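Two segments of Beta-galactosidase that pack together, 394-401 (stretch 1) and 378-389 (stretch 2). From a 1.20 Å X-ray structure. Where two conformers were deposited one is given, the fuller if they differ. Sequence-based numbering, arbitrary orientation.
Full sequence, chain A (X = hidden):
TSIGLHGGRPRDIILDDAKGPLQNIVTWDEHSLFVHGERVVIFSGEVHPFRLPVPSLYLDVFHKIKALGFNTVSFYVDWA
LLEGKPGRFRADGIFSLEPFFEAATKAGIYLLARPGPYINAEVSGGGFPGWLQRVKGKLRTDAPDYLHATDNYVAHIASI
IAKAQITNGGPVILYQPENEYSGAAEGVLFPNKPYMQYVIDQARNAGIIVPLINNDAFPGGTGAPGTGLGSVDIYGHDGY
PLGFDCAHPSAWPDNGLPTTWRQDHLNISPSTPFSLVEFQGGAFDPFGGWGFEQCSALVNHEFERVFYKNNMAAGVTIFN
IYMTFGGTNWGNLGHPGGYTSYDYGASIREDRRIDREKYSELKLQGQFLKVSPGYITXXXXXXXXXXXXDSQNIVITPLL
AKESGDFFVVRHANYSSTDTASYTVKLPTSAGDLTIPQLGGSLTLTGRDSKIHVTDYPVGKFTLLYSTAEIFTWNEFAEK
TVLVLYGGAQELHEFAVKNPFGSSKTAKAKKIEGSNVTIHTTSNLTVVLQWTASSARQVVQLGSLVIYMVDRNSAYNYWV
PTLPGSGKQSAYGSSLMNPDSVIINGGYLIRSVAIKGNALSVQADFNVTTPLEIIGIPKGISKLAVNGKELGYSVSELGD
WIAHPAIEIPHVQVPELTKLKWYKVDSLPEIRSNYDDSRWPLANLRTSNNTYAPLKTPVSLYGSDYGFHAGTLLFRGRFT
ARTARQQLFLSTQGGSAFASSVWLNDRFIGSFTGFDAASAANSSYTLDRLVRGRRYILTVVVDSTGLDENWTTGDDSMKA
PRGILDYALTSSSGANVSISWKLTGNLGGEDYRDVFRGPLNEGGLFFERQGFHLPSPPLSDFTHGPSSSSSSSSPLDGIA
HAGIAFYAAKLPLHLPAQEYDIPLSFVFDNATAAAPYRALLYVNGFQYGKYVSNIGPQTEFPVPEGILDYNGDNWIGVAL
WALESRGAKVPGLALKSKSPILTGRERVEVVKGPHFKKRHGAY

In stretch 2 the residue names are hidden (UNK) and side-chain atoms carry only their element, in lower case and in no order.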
ATOM      1  N   ILE A 394     -31.842  11.382   8.707  1.00 13.02           N
ATOM      2  CA  ILE A 394     -30.965  10.237   8.480  1.00 12.32           C
ATOM      3  C   ILE A 394     -31.531   9.475   7.286  1.00 11.58           C
ATOM      4  O   ILE A 394     -32.728   9.500   7.017  1.00 12.61           O
ATOM      5  CB  ILE A 394     -30.844   9.343   9.710  1.00 13.89           C
ATOM      6  CG1 ILE A 394     -32.203   8.860  10.147  1.00 16.84           C
ATOM      7  CG2 ILE A 394     -30.106  10.047  10.863  1.00 17.41           C
ATOM      8  CD1 ILE A 394     -32.235   7.879  11.289  1.00 17.23           C
ATOM      9  N   VAL A 395     -30.580   8.832   6.605  1.00 10.47           N
ATOM     10  CA  VAL A 395     -30.871   7.958   5.489  1.00 10.61           C
ATOM     11  C   VAL A 395     -30.641   6.530   5.965  1.00  9.62           C
ATOM     12  O   VAL A 395     -29.641   6.245   6.662  1.00 11.53           O
ATOM     13  CB  VAL A 395     -30.030   8.320   4.255  1.00 10.62           C
ATOM     14  CG1 VAL A 395     -30.042   7.177   3.238  1.00 13.48           C
ATOM     15  CG2 VAL A 395     -30.559   9.577   3.605  1.00 12.18           C
ATOM     16  N   ILE A 396     -31.531   5.618   5.625  1.00 10.33           N
ATOM     17  CA  ILE A 396     -31.382   4.215   6.007  1.00  9.46           C
ATOM     18  C   ILE A 396     -31.477   3.353   4.771  1.00  8.75           C
ATOM     19  O   ILE A 396     -32.459   3.474   3.995  1.00 11.10           O
ATOM     20  CB  ILE A 396     -32.453   3.816   7.060  1.00 10.14           C
ATOM     21  CG1 ILE A 396     -32.311   4.720   8.290  1.00 12.30           C
ATOM     22  CG2 ILE A 396     -32.359   2.332   7.367  1.00 11.42           C
ATOM     23  CD1 ILE A 396     -33.396   4.489   9.354  1.00 12.94           C
ATOM     24  N   THR A 397     -30.508   2.488   4.552  1.00  9.46           N
ATOM     25  CA  THR A 397     -30.587   1.519   3.463  1.00 10.12           C
ATOM     26  C   THR A 397     -30.798   0.145   4.032  1.00  9.23           C
ATOM     27  O   THR A 397     -29.968  -0.300   4.814  1.00 11.02           O
ATOM     28  CB  THR A 397     -29.286   1.536   2.631  1.00 10.50           C
ATOM     29  OG1 THR A 397     -29.025   2.885   2.182  1.00 11.29           O
ATOM     30  CG2 THR A 397     -29.444   0.628   1.417  1.00 11.48           C
ATOM     31  N   PRO A 398     -31.892  -0.527   3.675  1.00 10.60           N
ATOM     32  CA  PRO A 398     -32.166  -1.877   4.155  1.00 11.86           C
ATOM     33  C   PRO A 398     -31.549  -2.941   3.272  1.00 10.66           C
ATOM     34  O   PRO A 398     -31.531  -2.804   2.050  1.00 12.60           O
ATOM     35  CB  PRO A 398     -33.716  -1.960   4.075  1.00 14.61           C
ATOM     36  CG  PRO A 398     -34.011  -1.124   2.871  1.00 15.94           C
ATOM     37  CD  PRO A 398     -33.004  -0.002   2.850  1.00 12.08           C
ATOM     38  N   LEU A 399     -31.120  -4.017   3.901  1.00 10.68           N
ATOM     39  CA  LEU A 399     -30.804  -5.279   3.241  1.00 10.32           C
ATOM     40  C   LEU A 399     -31.762  -6.289   3.890  1.00  9.47           C
ATOM     41  O   LEU A 399     -31.728  -6.557   5.096  1.00 10.62           O
ATOM     42  CB  LEU A 399     -29.360  -5.780   3.424  1.00 12.62           C
ATOM     43  CG  LEU A 399     -28.315  -4.878   2.755  1.00 16.07           C
ATOM     44  CD1 LEU A 399     -28.010  -3.611   3.507  1.00 23.20           C
ATOM     45  CD2 LEU A 399     -27.015  -5.665   2.568  1.00 23.92           C
ATOM     46  N   LEU A 400     -32.657  -6.827   3.067  1.00 10.80           N
ATOM     47  CA  LEU A 400     -33.802  -7.567   3.577  1.00 10.74           C
ATOM     48  C   LEU A 400     -33.815  -9.024   3.161  1.00 11.22           C
ATOM     49  O   LEU A 400     -33.441  -9.368   2.035  1.00 12.53           O
ATOM     50  CB  LEU A 400     -35.123  -6.952   3.045  1.00 12.46           C
ATOM     51  CG  LEU A 400     -35.369  -5.473   3.427  1.00 13.71           C
ATOM     52  CD1 LEU A 400     -36.611  -4.961   2.739  1.00 15.14           C
ATOM     53  CD2 LEU A 400     -35.453  -5.296   4.953  1.00 14.64           C
ATOM     54  N   ALA A 401     -34.300  -9.869   4.069  1.00 12.94           N
ATOM     55  CA  ALA A 401     -34.415 -11.305   3.822  1.00 14.29           C
ATOM     56  C   ALA A 401     -35.686 -11.857   4.458  1.00 17.92           C
ATOM     57  O   ALA A 401     -36.145 -11.285   5.473  1.00 17.80           O
ATOM     58  CB  ALA A 401     -33.203 -12.052   4.402  1.00 16.23           C
ATOM     59  N   UNK A 378     -28.958 -11.423   2.139  1.00 12.70           N
ATOM     60  CA  UNK A 378     -29.946 -10.332   2.279  1.00 12.82           C
ATOM     61  C   UNK A 378     -29.936  -9.556   0.980  1.00 14.93           C
ATOM     62  O   UNK A 378     -28.898  -9.426   0.312  1.00 25.87           O
ATOM     63  c   UNK A 378     -29.614  -9.458   3.473  1.00 13.97           C
ATOM     64  N   UNK A 379     -31.057  -9.000   0.559  1.00 11.69           N
ATOM     65  CA  UNK A 379     -31.114  -8.206  -0.661  1.00 11.53           C
ATOM     66  C   UNK A 379     -31.032  -6.722  -0.408  1.00 10.92           C
ATOM     67  O   UNK A 379     -31.912  -6.173   0.285  1.00 11.41           O
ATOM     68  o   UNK A 379     -32.625  -9.876  -1.604  1.00 17.66           O
ATOM     69  c   UNK A 379     -32.481  -8.467  -1.342  1.00 15.33           C
ATOM     70  c   UNK A 379     -32.526  -7.718  -2.667  1.00 19.51           C
ATOM     71  N   UNK A 380     -30.005  -6.048  -0.914  1.00 11.45           N
ATOM     72  CA  UNK A 380     -29.927  -4.591  -0.703  1.00 11.72           C
ATOM     73  C   UNK A 380     -31.028  -3.948  -1.509  1.00 13.34           C
ATOM     74  O   UNK A 380     -31.280  -4.304  -2.670  1.00 18.30           O
ATOM     75  c   UNK A 380     -28.878  -6.558  -1.694  1.00 12.53           C
ATOM     76  c   UNK A 380     -27.822  -5.521  -1.447  1.00 16.32           C
ATOM     77  c   UNK A 380     -28.572  -4.237  -1.311  1.00 13.30           C
ATOM     78  N   UNK A 381     -31.686  -2.983  -0.929  1.00 12.20           N
ATOM     79  CA  UNK A 381     -32.760  -2.218  -1.539  1.00 13.17           C
ATOM     80  C   UNK A 381     -32.385  -0.755  -1.593  1.00 11.84           C
ATOM     81  O   UNK A 381     -31.330  -0.314  -1.098  1.00 13.62           O
ATOM     82  o   UNK A 381     -34.982  -3.875  -2.883  1.00 41.87           O
ATOM     83  o   UNK A 381     -35.295  -5.745  -1.789  1.00 60.92           O
ATOM     84  c   UNK A 381     -34.923  -4.539  -1.823  1.00 36.35           C
ATOM     85  c   UNK A 381     -34.380  -3.857  -0.586  1.00 30.04           C
ATOM     86  c   UNK A 381     -34.054  -2.379  -0.722  1.00 19.73           C
ATOM     87  N   UNK A 382     -33.264   0.041  -2.201  1.00 14.45           N
ATOM     88  CA  UNK A 382     -32.985   1.453  -2.309  1.00 14.43           C
ATOM     89  C   UNK A 382     -32.850   2.124  -0.940  1.00 13.40           C
ATOM     90  O   UNK A 382     -33.538   1.782   0.014  1.00 14.17           O
ATOM     91  o   UNK A 382     -33.154   1.518  -5.042  1.00 33.28           O
ATOM     92  c   UNK A 382     -34.154   1.969  -4.493  1.00 25.10           C
ATOM     93  n   UNK A 382     -35.274   2.299  -5.124  1.00 29.74           N
ATOM     94  c   UNK A 382     -34.119   2.211  -3.002  1.00 16.76           C
ATOM     95  N   UNK A 383     -31.975   3.106  -0.877  1.00 12.86           N
ATOM     96  CA  UNK A 383     -31.889   3.990   0.273  1.00 12.67           C
ATOM     97  C   UNK A 383     -33.189   4.707   0.505  1.00 12.31           C
ATOM     98  O   UNK A 383     -33.919   5.073  -0.438  1.00 14.85           O
ATOM     99  c   UNK A 383     -30.821   5.084   0.011  1.00 14.42           C
ATOM    100  N   UNK A 384     -33.494   4.961   1.757  1.00 13.12           N
ATOM    101  CA  UNK A 384     -34.737   5.587   2.132  1.00 13.23           C
ATOM    102  C   UNK A 384     -34.527   6.724   3.114  1.00 12.55           C
ATOM    103  O   UNK A 384     -33.539   6.778   3.823  1.00 12.90           O
ATOM    104  o   UNK A 384     -35.154   4.133   4.071  1.00 13.53           O
ATOM    105  c   UNK A 384     -35.690   4.565   2.793  1.00 14.35           C
ATOM    106  c   UNK A 384     -35.933   3.328   1.947  1.00 16.39           C
ATOM    107  N   UNK A 385     -35.539   7.591   3.206  1.00 12.85           N
ATOM    108  CA  UNK A 385     -35.529   8.660   4.193  1.00 13.93           C
ATOM    109  C   UNK A 385     -36.943   8.796   4.761  1.00 17.60           C
ATOM    110  O   UNK A 385     -37.827   9.018   3.953  1.00 21.28           O
ATOM    111  c   UNK A 385     -34.555  11.088   4.319  1.00 20.71           C
ATOM    112  o   UNK A 385     -33.715  11.813   2.170  1.00 34.11           O
ATOM    113  n   UNK A 385     -33.396  13.165   3.906  1.00 27.72           N
ATOM    114  c   UNK A 385     -33.834  12.047   3.390  1.00 24.76           C
ATOM    115  c   UNK A 385     -35.011   9.907   3.496  1.00 18.67           C
ATOM    116  N   UNK A 386     -37.070   8.635   6.068  1.00 16.67           N
ATOM    117  CA  UNK A 386     -38.378   8.768   6.700  1.00 18.01           C
ATOM    118  C   UNK A 386     -39.207   7.499   6.533  1.00 17.60           C
ATOM    119  O   UNK A 386     -40.419   7.573   6.774  1.00 20.99           O
ATOM    120  N   UNK A 387     -38.585   6.369   6.147  1.00 16.01           N
ATOM    121  CA  UNK A 387     -39.326   5.117   6.023  1.00 15.71           C
ATOM    122  C   UNK A 387     -39.079   4.173   7.197  1.00 15.42           C
ATOM    123  O   UNK A 387     -39.994   3.602   7.788  1.00 18.20           O
ATOM    124  c   UNK A 387     -39.502   2.970   4.638  1.00 18.50           C
ATOM    125  c   UNK A 387     -38.947   4.379   4.717  1.00 17.24           C
ATOM    126  c   UNK A 387     -39.433   5.165   3.524  1.00 18.21           C
ATOM    127  N   UNK A 388     -37.832   4.000   7.552  1.00 13.39           N
ATOM    128  CA  UNK A 388     -37.418   3.140   8.674  1.00 12.46           C
ATOM    129  C   UNK A 388     -37.142   3.994   9.895  1.00 11.54           C
ATOM    130  O   UNK A 388     -36.726   3.440  10.911  1.00 13.53           O
ATOM    131  c   UNK A 388     -37.154   0.069   7.580  1.00 12.20           C
ATOM    132  c   UNK A 388     -37.483  -0.859   6.617  1.00 12.93           C
ATOM    133  c   UNK A 388     -37.195  -0.590   5.289  1.00 13.92           C
ATOM    134  c   UNK A 388     -36.272   1.511   5.878  1.00 14.54           C
ATOM    135  c   UNK A 388     -36.517   1.283   7.226  1.00 11.70           C
ATOM    136  c   UNK A 388     -36.584   0.589   4.897  1.00 14.85           C
ATOM    137  c   UNK A 388     -36.190   2.292   8.301  1.00 12.60           C
ATOM    138  o   UNK A 388     -37.487  -1.495   4.307  1.00 16.66           O
ATOM    139  N   UNK A 389     -37.371   5.291   9.803  1.00 12.51           N
ATOM    140  CA  UNK A 389     -37.356   6.184  10.965  0.50 12.91           C
ATOM    141  C   UNK A 389     -38.310   7.328  10.674  1.00 12.52           C
ATOM    142  O   UNK A 389     -38.511   7.664   9.498  1.00 16.79           O
ATOM    143  o   UNK A 389     -35.854   7.668  12.168  0.50 15.33           O
ATOM    144  c   UNK A 389     -35.927   6.670  11.192  0.50 11.73           C
TER
HETATM  145  O   HOH W   1     -32.877 -11.852   0.412  1.00 26.60           O
HETATM  146  O   HOH W   2     -34.726   7.675   7.513  1.00 14.64           O

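Position 378 carries a single side-chain carbon, which lies 3.7 Å from CB of Leu399, its own CB making the contact; one carbon and nothing more is alanine, Ala378. At position 379 the first carbon bears one oxygen and one carbon, the branching of threonine. The backbone of Thr379 pairs twice with Leu400: its N donates to Leu400 O (2.8 Å, nearly linear) and its O accepts from Leu400 N (3.0 Å). A water links Thr379 OG1 (2.8 Å from the water oxygen) to Leu400 O (3.0 Å from it).

Position 380 has three carbons closing a ring onto the backbone N, so it is proline. Pro380 shares a face of the sheet with Leu399, whose CD2 comes within 4.1 Å of Pro380 CG. Three carbons in a chain, the last carrying two oxygens, mark position 381 as a carboxylate one methylene longer than aspartate: Glu381. Its N donates to Pro398 O (3.0 Å).

At position 382 two carbons end in one oxygen and one nitrogen, an amide, hence Asn382; its side chain points away and stays clear of stretch 1. Position 383 again has one carbon, 3.9 Å from CG1 of Val395 when measured from CB, and is Ala383. Position 384 has a carbon bearing one oxygen and one carbon, with that oxygen close to the Ile396 carbonyl. This is Thr384, and OG1 donates to Ile396 O at 2.8 Å. The same carbonyl accepts from Thr384 N (2.9 Å), while Ile396 N donates to Thr384 O (2.9 Å).

Position 385 shows three carbons, the third with one oxygen and one nitrogen: Gln385, whose CG lies 3.6 Å from Ile394 O. Position 386 has no side-chain atoms and a phi of 80°, which suits glycine; Gly386 N reaches Ile394 O through a water. Position 387 has one carbon branching into two, valine, and Val387 does not touch stretch 1. Position 388 has a carbon followed by a six-carbon ring bearing an oxygen, the pattern of tyrosine. Tyr388 CE2 lies 3.7 Å from Pro398 CG, and its CB 3.7 Å from Ile396 CD1. Position 389, one carbon and one oxygen, is Ser389, with OG 3.7 Å from Ile394 CD1.

The contact joins two short antiparallel ladders, at Leu399–Leu400 and at Ile396, whose register differs by one residue. Backbone hydrogen bonds fix each ladder, and Thr384 reinforces the second through its hydroxyl. Beyond them, the Tyr388 side chain packs against Ile396 and Pro398, adding apolar contact to the backbone pairing.

Stretch 2 (378-389) ATPENATQGVYS
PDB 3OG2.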